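Local coordinates for protein cephalosporin hydroxylase CMCI (Streptomyces clavuligerus, PDB 2BM8) that takes part in cephamycin biosynthesis, probably in modifying the cephalosporin nucleus, with a Rossmann-like fold related to methyltransferases, at residues B[27-32]-B[45-50]; B[61-65]-B[91-95]; B[109-113]-B[130-134]; B[209-214]-B[228-232]. The protein carries 3 engineered substitutions. All coordinates share one frame; numbering follows the deposited sequence.

Interaction 1 (B[27-32]-B[45-50]); sequences PVLTDR and PRDLGY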
loop_
_atom_site.group_PDB
_atom_site.type_symbol
_atom_site.label_atom_id
_atom_site.label_comp_id
_atom_site.label_asym_id
_atom_site.label_seq_id
_atom_site.Cartn_x
_atom_site.Cartn_y
_atom_site.Cartn_z
ATOM N N PRO B 27 9.292 -20.947 17.961
ATOM C CA PRO B 27 9.818 -19.582 17.971
ATOM C C PRO B 27 10.039 -19.156 19.412
ATOM O O PRO B 27 9.301 -19.615 20.272
ATOM C CB PRO B 27 8.705 -18.748 17.294
ATOM C CG PRO B 27 7.461 -19.581 17.341
ATOM C CD PRO B 27 7.893 -21.015 17.487
ATOM N N VAL B 28 11.042 -18.337 19.691
ATOM C CA VAL B 28 11.158 -17.785 21.028
ATOM C C VAL B 28 11.165 -16.260 20.962
ATOM O O VAL B 28 11.792 -15.668 20.090
ATOM C CB VAL B 28 12.385 -18.351 21.777
ATOM C CG1 VAL B 28 12.590 -17.646 23.130
ATOM C CG2 VAL B 28 12.206 -19.853 22.004
ATOM N N LEU B 29 10.435 -15.638 21.883
ATOM C CA LEU B 29 10.402 -14.187 21.999
ATOM C C LEU B 29 11.691 -13.658 22.639
ATOM O O LEU B 29 12.232 -14.270 23.554
ATOM C CB LEU B 29 9.201 -13.744 22.846
ATOM C CG LEU B 29 7.789 -13.793 22.265
ATOM C CD1 LEU B 29 7.760 -13.627 20.751
ATOM C CD2 LEU B 29 7.099 -15.072 22.677
ATOM N N THR B 30 12.132 -12.494 22.161
ATOM C CA THR B 30 13.390 -11.843 22.547
ATOM C C THR B 30 13.175 -10.462 23.173
ATOM O O THR B 30 13.723 -10.162 24.235
ATOM C CB THR B 30 14.275 -11.675 21.290
ATOM O OG1 THR B 30 14.681 -12.962 20.807
ATOM C CG2 THR B 30 15.602 -10.952 21.616
ATOM N N ASP B 31 12.405 -9.615 22.494
ATOM C CA ASP B 31 12.177 -8.237 22.947
ATOM C C ASP B 31 10.934 -8.024 23.824
ATOM O O ASP B 31 10.635 -6.887 24.171
ATOM C CB ASP B 31 12.171 -7.251 21.759
ATOM C CG ASP B 31 10.958 -7.410 20.850
ATOM O OD1 ASP B 31 10.374 -8.516 20.828
ATOM O OD2 ASP B 31 10.524 -6.488 20.113
ATOM N N ARG B 32 10.217 -9.087 24.189
ATOM C CA ARG B 32 9.099 -8.954 25.142
ATOM C C ARG B 32 8.882 -10.166 26.038
ATOM O O ARG B 32 9.308 -11.264 25.731
ATOM C CB ARG B 32 7.763 -8.631 24.446
ATOM C CG ARG B 32 7.773 -8.550 22.942
ATOM C CD ARG B 32 7.347 -9.829 22.221
ATOM N NE ARG B 32 6.337 -9.562 21.202
ATOM C CZ ARG B 32 6.496 -8.782 20.132
ATOM N NH1 ARG B 32 7.636 -8.158 19.891
ATOM N NH2 ARG B 32 5.495 -8.625 19.281
ATOM N N PRO B 45 3.193 -4.696 22.060
ATOM C CA PRO B 45 3.538 -4.597 20.638
ATOM C C PRO B 45 2.643 -5.485 19.763
ATOM O O PRO B 45 2.079 -6.466 20.247
ATOM C CB PRO B 45 5.012 -5.039 20.594
ATOM C CG PRO B 45 5.204 -5.849 21.790
ATOM C CD PRO B 45 4.275 -5.313 22.842
ATOM N N ARG B 46 2.520 -5.123 18.492
ATOM C CA ARG B 46 1.520 -5.728 17.604
ATOM C C ARG B 46 2.080 -6.680 16.552
ATOM O O ARG B 46 1.350 -7.478 15.976
ATOM C CB ARG B 46 0.735 -4.617 16.921
ATOM C CG ARG B 46 -0.132 -3.834 17.896
ATOM C CD ARG B 46 -1.466 -4.511 18.168
ATOM N NE ARG B 46 -2.283 -4.517 16.962
ATOM C CZ ARG B 46 -2.880 -3.445 16.454
ATOM N NH1 ARG B 46 -2.790 -2.260 17.056
ATOM N NH2 ARG B 46 -3.585 -3.554 15.340
ATOM N N ASP B 47 3.380 -6.590 16.309
ATOM C CA ASP B 47 4.049 -7.459 15.359
ATOM C C ASP B 47 4.230 -8.866 15.956
ATOM O O ASP B 47 4.037 -9.076 17.150
ATOM C CB ASP B 47 5.369 -6.827 14.869
ATOM C CG ASP B 47 6.409 -6.679 15.961
ATOM O OD1 ASP B 47 7.355 -7.485 15.964
ATOM O OD2 ASP B 47 6.399 -5.787 16.839
ATOM N N LEU B 48 4.555 -9.817 15.089
ATOM C CA LEU B 48 4.653 -11.229 15.435
ATOM C C LEU B 48 5.589 -11.523 16.615
ATOM O O LEU B 48 5.235 -12.265 17.520
ATOM C CB LEU B 48 5.125 -12.004 14.200
ATOM C CG LEU B 48 4.805 -13.496 14.015
ATOM C CD1 LEU B 48 3.785 -14.061 15.014
ATOM C CD2 LEU B 48 4.326 -13.729 12.574
ATOM N N GLY B 49 6.780 -10.938 16.594
ATOM C CA GLY B 49 7.766 -11.142 17.640
ATOM C C GLY B 49 8.956 -11.977 17.211
ATOM O O GLY B 49 9.940 -12.097 17.942
ATOM N N TYR B 50 8.867 -12.556 16.023
ATOM C CA TYR B 50 9.924 -13.416 15.497
ATOM C C TYR B 50 9.787 -13.506 13.979
ATOM O O TYR B 50 8.812 -13.015 13.407
ATOM C CB TYR B 50 9.833 -14.811 16.120
ATOM C CG TYR B 50 8.467 -15.454 15.979
ATOM C CD1 TYR B 50 8.162 -16.241 14.876
ATOM C CD2 TYR B 50 7.482 -15.270 16.935
ATOM C CE1 TYR B 50 6.913 -16.834 14.725
ATOM C CE2 TYR B 50 6.231 -15.859 16.799
ATOM C CZ TYR B 50 5.952 -16.633 15.683
ATOM O OH TYR B 50 4.725 -17.228 15.522
HETATM O O HOH W 1 10.347 -11.147 20.305
#
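Pro27 sets the CB-CG edge of its ring on the face of the Tyr50 phenol in a CH-pi contact. Its CB stands 3.4 Å from the centroid of the Tyr50 ring, 8° off the ring normal, while Pro27 CG extends over Tyr50 CZ at 3.7 Å. The two side chains run alongside, pointing the same way. The chi1 of Tyr50, 54°, places CG between the backbone N and the carbonyl carbon; Leu48 CG lies near the rim of the face opposite Pro27. Leu29 comes to the same ring at its edge, CD1 being 4.2 Å from Tyr50 CD2. Thr30 contributes its backbone: its N donates to a water that in turn donates to Gly49 O, at 2.6 Å, and to Asp31 OD1.

Both segments are irregular coil flanking the short strand 35-37, in an N-terminal region far from the centre of the chain, and a second subunit packs against them, its Leu216 on Pro27 and Leu29, its Met215 on Arg32.

Asp31 OD1 also takes a hydrogen bond from Arg32 NH1, 2.9 Å long with an N-H...O angle of 150°, met on the syn side of the carboxylate and near the guanidinium plane. Arg32, its chain bent at chi2 and chi3, slides its guanidinium between Pro45 CG, 3.6 Å above one face, and Gly49 CA, 3.6 Å above the other. From there Arg32 NH2 forms a long salt bridge to Asp47 OD2 at 3.9 Å, which extends the Asp31 pair into a three-residue charge network. Gly49, with no side chain, lets Leu29 CD1 and the Arg32 guanidinium come close to its CA.

Interaction 2 (B[61-65]-B[91-95]); sequences LRMLK and YNGGS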
loop_
_atom_site.group_PDB
_atom_site.type_symbol
_atom_site.label_atom_id
_atom_site.label_comp_id
_atom_site.label_asym_id
_atom_site.label_seq_id
_atom_site.Cartn_x
_atom_site.Cartn_y
_atom_site.Cartn_z
ATOM N N LEU B 61 7.129 -31.550 13.285
ATOM C CA LEU B 61 7.975 -31.461 12.082
ATOM C C LEU B 61 7.716 -30.140 11.391
ATOM O O LEU B 61 6.589 -29.666 11.351
ATOM C CB LEU B 61 7.667 -32.586 11.092
ATOM C CG LEU B 61 7.478 -33.946 11.741
ATOM C CD1 LEU B 61 6.802 -34.916 10.803
ATOM C CD2 LEU B 61 8.837 -34.455 12.222
ATOM N N ARG B 62 8.768 -29.560 10.828
ATOM C CA ARG B 62 8.634 -28.332 10.056
ATOM C C ARG B 62 7.758 -28.584 8.844
ATOM O O ARG B 62 7.879 -29.628 8.207
ATOM C CB ARG B 62 10.000 -27.856 9.608
ATOM C CG ARG B 62 10.879 -27.448 10.764
ATOM C CD ARG B 62 12.134 -26.784 10.355
ATOM N NE ARG B 62 11.829 -25.672 9.486
ATOM C CZ ARG B 62 12.569 -25.250 8.475
ATOM N NH1 ARG B 62 13.736 -25.816 8.182
ATOM N NH2 ARG B 62 12.120 -24.233 7.756
ATOM N N MET B 63 6.883 -27.629 8.543
ATOM C CA MET B 63 6.000 -27.674 7.386
ATOM C C MET B 63 6.371 -26.528 6.478
ATOM O O MET B 63 6.097 -25.382 6.805
ATOM C CB MET B 63 4.529 -27.482 7.803
ATOM C CG MET B 63 3.719 -28.755 7.898
ATOM S SD MET B 63 3.312 -29.402 6.294
ATOM C CE MET B 63 1.952 -28.454 5.860
ATOM N N LEU B 64 6.968 -26.837 5.331
ATOM C CA LEU B 64 7.320 -25.817 4.352
ATOM C C LEU B 64 6.114 -25.314 3.556
ATOM O O LEU B 64 6.217 -24.304 2.877
ATOM C CB LEU B 64 8.376 -26.339 3.382
ATOM C CG LEU B 64 9.808 -26.577 3.862
ATOM C CD1 LEU B 64 10.767 -26.027 2.827
ATOM C CD2 LEU B 64 10.100 -25.966 5.215
ATOM N N LYS B 65 4.992 -26.018 3.628
ATOM C CA LYS B 65 3.774 -25.581 2.974
ATOM C C LYS B 65 2.952 -24.721 3.921
ATOM O O LYS B 65 2.611 -25.163 5.004
ATOM C CB LYS B 65 2.976 -26.792 2.478
ATOM C CG LYS B 65 3.700 -27.567 1.343
ATOM C CD LYS B 65 2.843 -28.688 0.779
ATOM C CE LYS B 65 3.604 -29.630 -0.167
ATOM N NZ LYS B 65 4.899 -29.098 -0.667
ATOM N N TYR B 91 13.095 -33.003 1.577
ATOM C CA TYR B 91 13.687 -32.266 2.722
ATOM C C TYR B 91 13.464 -32.983 4.079
ATOM O O TYR B 91 13.991 -34.066 4.278
ATOM C CB TYR B 91 13.221 -30.796 2.743
ATOM C CG TYR B 91 13.936 -29.901 3.769
ATOM C CD1 TYR B 91 15.323 -29.816 3.822
ATOM C CD2 TYR B 91 13.207 -29.159 4.696
ATOM C CE1 TYR B 91 15.965 -29.008 4.778
ATOM C CE2 TYR B 91 13.835 -28.346 5.646
ATOM C CZ TYR B 91 15.205 -28.271 5.683
ATOM O OH TYR B 91 15.805 -27.450 6.621
ATOM N N ASN B 92 12.673 -32.403 4.986
ATOM C CA ASN B 92 12.459 -32.967 6.323
ATOM C C ASN B 92 11.314 -33.978 6.405
ATOM O O ASN B 92 11.202 -34.697 7.397
ATOM C CB ASN B 92 12.201 -31.855 7.341
ATOM C CG ASN B 92 10.840 -31.243 7.184
ATOM O OD1 ASN B 92 10.495 -30.781 6.103
ATOM N ND2 ASN B 92 10.048 -31.242 8.248
ATOM N N GLY B 93 10.445 -33.985 5.389
ATOM C CA GLY B 93 9.401 -34.988 5.268
ATOM C C GLY B 93 8.089 -34.589 5.914
ATOM O O GLY B 93 7.136 -35.378 5.953
ATOM N N GLY B 94 8.033 -33.361 6.410
ATOM C CA GLY B 94 6.866 -32.868 7.117
ATOM C C GLY B 94 5.633 -32.976 6.243
ATOM O O GLY B 94 4.616 -33.543 6.656
ATOM N N SER B 95 5.728 -32.480 5.017
ATOM C CA SER B 95 4.583 -32.483 4.130
ATOM C C SER B 95 4.129 -33.913 3.754
ATOM O O SER B 95 2.958 -34.146 3.503
ATOM C CB SER B 95 4.893 -31.647 2.890
ATOM O OG SER B 95 5.841 -32.329 2.097
HETATM O O HOH W 2 11.134 -31.188 10.917
#
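Asn92 reaches across to the backbone of Arg62, its ND2 donating to Arg62 O at 2.7 Å with an N-H...O angle of 158°. It belongs to the glycine-rich turn between strand 84-88 and helix 94-106, the place where Rossmann-like methyltransferases generally hold their cofactor; Gly93 is the N-cap residue of that helix. The carbonyl oxygen approaches close to the Asn92 amide plane. Asn92 CG lies between its own N and carbonyl carbon (chi1 73°), an orientation that directs the amide at the strand. The same ND2 donates to a water, which also accepts from Arg62 N, so both polar backbone atoms of Arg62 are tied to one side chain. A leucine here would probably leave Arg62 O without its amide donor and the water without one of its two partners.

The side chain of Arg62 leads away to Tyr91, its guanidinium turned 85° from the ring and its NH1 lying at the ring edge, 3.1 Å from Tyr91 OH. Beyond the two segments NH1 and NH2 donate to Asp21 O and Leu18 O, which fix the group. Behind Asn92 the start of helix 94-106 packs against residues 61-65: Lys65 CE lies 3.9 Å from Ser95 CB on its way to salt bridges with Glu186 and Glu87, and Gly94 CA points a C-H at Arg62 O from 3.6 Å.

Interaction 3 (B[109-113]-B[130-134]); sequences DCQVI and ENITL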
loop_
_atom_site.group_PDB
_atom_site.type_symbol
_atom_site.label_atom_id
_atom_site.label_comp_id
_atom_site.label_asym_id
_atom_site.label_seq_id
_atom_site.Cartn_x
_atom_site.Cartn_y
_atom_site.Cartn_z
ATOM N N ASP B 109 -7.888 -44.320 1.095
ATOM C CA ASP B 109 -6.769 -45.267 0.985
ATOM C C ASP B 109 -5.654 -44.666 0.122
ATOM O O ASP B 109 -5.635 -44.869 -1.078
ATOM C CB ASP B 109 -7.259 -46.590 0.360
ATOM C CG ASP B 109 -6.155 -47.643 0.245
ATOM O OD1 ASP B 109 -5.009 -47.355 0.673
ATOM O OD2 ASP B 109 -6.347 -48.784 -0.264
ATOM N N CYS B 110 -4.719 -43.944 0.731
ATOM C CA CYS B 110 -3.713 -43.215 -0.037
ATOM C C CYS B 110 -2.308 -43.602 0.399
ATOM O O CYS B 110 -1.986 -43.584 1.594
ATOM C CB CYS B 110 -3.922 -41.694 0.088
ATOM S SG CYS B 110 -2.894 -40.644 -0.980
ATOM N N GLN B 111 -1.489 -43.948 -0.595
ATOM C CA GLN B 111 -0.054 -44.158 -0.443
ATOM C C GLN B 111 0.694 -42.878 -0.801
ATOM O O GLN B 111 0.528 -42.358 -1.896
ATOM C CB GLN B 111 0.398 -45.264 -1.404
ATOM C CG GLN B 111 -0.144 -46.621 -1.061
ATOM C CD GLN B 111 0.301 -47.046 0.308
ATOM O OE1 GLN B 111 1.367 -46.652 0.758
ATOM N NE2 GLN B 111 -0.516 -47.819 0.985
ATOM N N VAL B 112 1.506 -42.375 0.128
ATOM C CA VAL B 112 2.288 -41.161 -0.077
ATOM C C VAL B 112 3.701 -41.586 -0.401
ATOM O O VAL B 112 4.231 -42.466 0.255
ATOM C CB VAL B 112 2.291 -40.267 1.183
ATOM C CG1 VAL B 112 3.063 -38.985 0.951
ATOM C CG2 VAL B 112 0.870 -39.940 1.599
ATOM N N ILE B 113 4.293 -40.973 -1.418
ATOM C CA ILE B 113 5.645 -41.297 -1.861
ATOM C C ILE B 113 6.512 -40.027 -1.937
ATOM O O ILE B 113 6.113 -39.030 -2.529
ATOM C CB ILE B 113 5.608 -42.024 -3.245
ATOM C CG1 ILE B 113 5.060 -43.449 -3.087
ATOM C CG2 ILE B 113 7.009 -42.092 -3.869
ATOM C CD1 ILE B 113 4.573 -44.069 -4.364
ATOM N N GLU B 130 3.762 -45.468 8.267
ATOM C CA GLU B 130 2.723 -46.221 7.584
ATOM C C GLU B 130 2.215 -45.455 6.350
ATOM O O GLU B 130 1.856 -44.298 6.447
ATOM C CB GLU B 130 1.563 -46.497 8.547
ATOM C CG GLU B 130 0.569 -47.549 8.063
ATOM C CD GLU B 130 -0.679 -47.630 8.944
ATOM O OE1 GLU B 130 -1.301 -46.570 9.203
ATOM O OE2 GLU B 130 -1.043 -48.754 9.372
ATOM N N ASN B 131 2.207 -46.123 5.203
ATOM C CA ASN B 131 1.756 -45.563 3.934
ATOM C C ASN B 131 2.577 -44.372 3.411
ATOM O O ASN B 131 2.086 -43.556 2.630
ATOM C CB ASN B 131 0.254 -45.261 4.014
ATOM C CG ASN B 131 -0.571 -46.518 4.327
ATOM O OD1 ASN B 131 -0.146 -47.644 4.040
ATOM N ND2 ASN B 131 -1.733 -46.330 4.929
ATOM N N ILE B 132 3.832 -44.287 3.845
ATOM C CA ILE B 132 4.800 -43.318 3.332
ATOM C C ILE B 132 6.007 -44.100 2.871
ATOM O O ILE B 132 6.607 -44.815 3.668
ATOM C CB ILE B 132 5.264 -42.343 4.420
ATOM C CG1 ILE B 132 4.091 -41.525 4.944
ATOM C CG2 ILE B 132 6.386 -41.440 3.873
ATOM C CD1 ILE B 132 4.421 -40.678 6.168
ATOM N N THR B 133 6.377 -43.950 1.605
ATOM C CA THR B 133 7.512 -44.673 1.040
ATOM C C THR B 133 8.541 -43.668 0.530
ATOM O O THR B 133 8.192 -42.743 -0.188
ATOM C CB THR B 133 7.020 -45.600 -0.112
ATOM O OG1 THR B 133 6.032 -46.523 0.371
ATOM C CG2 THR B 133 8.111 -46.501 -0.592
ATOM N N LEU B 134 9.804 -43.852 0.896
ATOM C CA LEU B 134 10.880 -42.955 0.496
ATOM C C LEU B 134 11.784 -43.595 -0.552
ATOM O O LEU B 134 12.467 -44.562 -0.262
ATOM C CB LEU B 134 11.725 -42.600 1.709
ATOM C CG LEU B 134 11.454 -41.298 2.468
ATOM C CD1 LEU B 134 9.992 -40.960 2.542
ATOM C CD2 LEU B 134 12.073 -41.419 3.868
HETATM O O HOH W 3 3.633 -45.469 0.308
#
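Val112 is gripped through both its backbone polar atoms by the neighbouring strand. Its N donates to Asn131 O at 2.8 Å, and its O accepts from Thr133 N at 2.9 Å, the usual alternation of a parallel pair. Two C-H contacts fill the intervals: Ile132 CA lies 3.2 Å from Val112 O, and Ile113 CA faces Thr133 O. Side chains follow the register, Ile113 CG1 and Thr133 CB lying side by side at 4.2 Å while Val112 and Ile132 meet on the opposite face of the sheet.

These are the starts of strands 111-116 and 132-136, the latter outermost in this chain, inclined by 25° to each other. They form one end of the mixed sheet, in the 3-2-1-4-5-7-6 strand order characteristic of Rossmann-like methyltransferases. On its other side strand 111-116 bonds to strand 84-88.

Where the strands begin, the side chains of Gln111 and Asn131 close the pair. Gln111 NE2 makes a weak hydrogen bond to Asn131 OD1, 3.1 Å long, with the two amide planes crossed at 85°. The bend of the Gln111 chain at chi2 (-60°) turns its amide across to Asn131, and its OE1 accepts from a water at 2.6 Å. That water also donates to Val112 O and accepts from Thr133 OG1. An alanine in place of Gln111 would probably deprive Asn131 OD1 of this weak donor and leave the water with one acceptor fewer. Further out, helix 94-106 covers this end: Arg100 packs on Ile132 and hydrogen-bonds Glu130 O, while Lys104 touches Asn131 and pairs with Glu130.

Interaction 4 (B[209-214]-B[228-232]); sequences DVLSMD and VLRRV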
loop_
_atom_site.group_PDB
_atom_site.type_symbol
_atom_site.label_atom_id
_atom_site.label_comp_id
_atom_site.label_asym_id
_atom_site.label_seq_id
_atom_site.Cartn_x
_atom_site.Cartn_y
_atom_site.Cartn_z
ATOM N N ASP B 209 -2.625 -29.913 -25.251
ATOM C CA ASP B 209 -3.602 -30.930 -25.643
ATOM C C ASP B 209 -3.814 -31.949 -24.539
ATOM O O ASP B 209 -4.706 -32.793 -24.649
ATOM C CB ASP B 209 -3.169 -31.633 -26.927
ATOM C CG ASP B 209 -2.998 -30.667 -28.077
ATOM O OD1 ASP B 209 -4.014 -30.029 -28.459
ATOM O OD2 ASP B 209 -1.887 -30.466 -28.639
ATOM N N VAL B 210 -2.994 -31.856 -23.487
ATOM C CA VAL B 210 -2.913 -32.872 -22.449
ATOM C C VAL B 210 -3.029 -32.364 -21.011
ATOM O O VAL B 210 -3.357 -33.133 -20.132
ATOM C CB VAL B 210 -1.593 -33.671 -22.572
ATOM C CG1 VAL B 210 -1.583 -34.472 -23.873
ATOM C CG2 VAL B 210 -0.377 -32.762 -22.490
ATOM N N LEU B 211 -2.744 -31.089 -20.765
ATOM C CA LEU B 211 -2.795 -30.530 -19.418
ATOM C C LEU B 211 -3.504 -29.178 -19.430
ATOM O O LEU B 211 -3.347 -28.388 -20.364
ATOM C CB LEU B 211 -1.387 -30.367 -18.842
ATOM C CG LEU B 211 -0.620 -31.622 -18.409
ATOM C CD1 LEU B 211 0.810 -31.249 -18.033
ATOM C CD2 LEU B 211 -1.297 -32.326 -17.255
ATOM N N SER B 212 -4.292 -28.935 -18.391
ATOM C CA SER B 212 -5.012 -27.684 -18.210
ATOM C C SER B 212 -4.528 -27.044 -16.915
ATOM O O SER B 212 -4.056 -27.746 -16.031
ATOM C CB SER B 212 -6.517 -27.949 -18.084
ATOM O OG SER B 212 -6.848 -28.372 -16.744
ATOM N N MET B 213 -4.638 -25.728 -16.807
ATOM C CA MET B 213 -4.489 -25.067 -15.516
ATOM C C MET B 213 -5.847 -25.059 -14.814
ATOM O O MET B 213 -6.822 -24.521 -15.342
ATOM C CB MET B 213 -3.982 -23.641 -15.676
ATOM C CG MET B 213 -3.782 -22.936 -14.352
ATOM S SD MET B 213 -2.729 -21.499 -14.472
ATOM C CE MET B 213 -3.530 -20.608 -15.803
ATOM N N ASP B 214 -5.903 -25.655 -13.624
ATOM C CA ASP B 214 -7.130 -25.750 -12.857
ATOM C C ASP B 214 -7.388 -24.450 -12.110
ATOM O O ASP B 214 -6.750 -24.164 -11.117
ATOM C CB ASP B 214 -7.034 -26.906 -11.871
ATOM C CG ASP B 214 -8.326 -27.139 -11.117
ATOM O OD1 ASP B 214 -9.239 -26.299 -11.201
ATOM O OD2 ASP B 214 -8.524 -28.139 -10.413
ATOM N N VAL B 228 -0.959 -25.208 -10.866
ATOM C CA VAL B 228 -1.777 -26.384 -10.616
ATOM C C VAL B 228 -2.316 -26.877 -11.950
ATOM O O VAL B 228 -3.198 -26.250 -12.535
ATOM C CB VAL B 228 -2.956 -26.056 -9.664
ATOM C CG1 VAL B 228 -3.833 -27.294 -9.421
ATOM C CG2 VAL B 228 -2.448 -25.497 -8.344
ATOM N N LEU B 229 -1.764 -27.982 -12.447
ATOM C CA LEU B 229 -2.191 -28.542 -13.725
ATOM C C LEU B 229 -2.853 -29.891 -13.531
ATOM O O LEU B 229 -2.550 -30.594 -12.584
ATOM C CB LEU B 229 -0.994 -28.703 -14.658
ATOM C CG LEU B 229 0.022 -27.570 -14.648
ATOM C CD1 LEU B 229 1.141 -27.896 -15.608
ATOM C CD2 LEU B 229 -0.645 -26.247 -15.010
ATOM N N ARG B 230 -3.761 -30.257 -14.422
ATOM C CA ARG B 230 -4.280 -31.621 -14.425
ATOM C C ARG B 230 -4.511 -32.179 -15.826
ATOM O O ARG B 230 -4.522 -31.465 -16.817
ATOM C CB ARG B 230 -5.548 -31.732 -13.573
ATOM C CG ARG B 230 -6.641 -30.788 -13.950
ATOM C CD ARG B 230 -7.961 -31.058 -13.240
ATOM N NE ARG B 230 -9.082 -30.483 -13.984
ATOM C CZ ARG B 230 -10.293 -30.275 -13.482
ATOM N NH1 ARG B 230 -10.573 -30.600 -12.228
ATOM N NH2 ARG B 230 -11.235 -29.736 -14.236
ATOM N N ARG B 231 -4.690 -33.486 -15.877
ATOM C CA ARG B 231 -4.845 -34.199 -17.121
ATOM C C ARG B 231 -6.273 -34.036 -17.649
ATOM O O ARG B 231 -7.227 -34.455 -17.004
ATOM C CB ARG B 231 -4.513 -35.680 -16.897
ATOM C CG ARG B 231 -3.460 -36.213 -17.818
ATOM C CD ARG B 231 -3.843 -36.069 -19.235
ATOM N NE ARG B 231 -3.222 -37.052 -20.102
ATOM C CZ ARG B 231 -3.491 -37.144 -21.390
ATOM N NH1 ARG B 231 -4.362 -36.312 -21.945
ATOM N NH2 ARG B 231 -2.886 -38.057 -22.126
ATOM N N VAL B 232 -6.397 -33.399 -18.811
ATOM C CA VAL B 232 -7.683 -33.226 -19.513
ATOM C C VAL B 232 -8.045 -34.532 -20.235
ATOM O O VAL B 232 -7.160 -35.363 -20.514
ATOM C CB VAL B 232 -7.610 -32.043 -20.531
ATOM C CG1 VAL B 232 -8.889 -31.909 -21.381
ATOM C CG2 VAL B 232 -7.349 -30.758 -19.805
#
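Ser212 and Arg230 form the hydrogen-bonded pair at the middle of this antiparallel ladder, Ser212 N to Arg230 O and Arg230 N to Ser212 O both at 3.0 Å. Asp214 N to Val228 O, also 3.0 Å, continues it, and a weak bond from Val232 N to Val210 O ends it.

Apolar contacts gather on the face of Leu211, Met213 and Leu229, where Leu211 CD1 meets Leu229 CD1 at 4.2 Å, the two side chains crossing at about a right angle under Met169 of helix 165-175. On the other face Val232 CG2 presses on Ser212 CB at 3.4 Å.

Among the charged groups, Asp214 OD2 sits 3.7 Å from Arg230 NH1, a long salt bridge in which the carboxylate lies over the guanidinium face and no N-H points at it. Their stronger polar partners lie elsewhere: Tyr182 of the same chain and Arg34 of a second subunit for Asp214, Asp35 of that subunit for Arg230 and for Ser212. Arg231 lays its guanidinium across Val210.

The strands, 137° apart in direction and so strongly twisted, make the antiparallel hairpin that closes the sheet in Rossmann-like methyltransferases, here extended by a strand of the second subunit paired with Met213.

How the interactions relate
The four contacts follow one another along the chain, each closing before the next opens. Interactions 2 and 3 are close neighbours, centres about 15 Å apart, joined by helix 94-106, which starts in the first and leads to strand 111-116 of the second. Interactions 3 and 4 sit at the two ends of the same mixed sheet, their centres about 24 Å apart, so together they delimit the Rossmann-like core. Interaction 1 stands apart in the N-terminal region, about 43 Å from interaction 4 between centres and across the chain's centre from it. Both of these touch the second subunit, whereas interactions 2 and 3 meet no other chain, consistent with the N-terminal region and the 211-214 edge of the sheet serving in assembly.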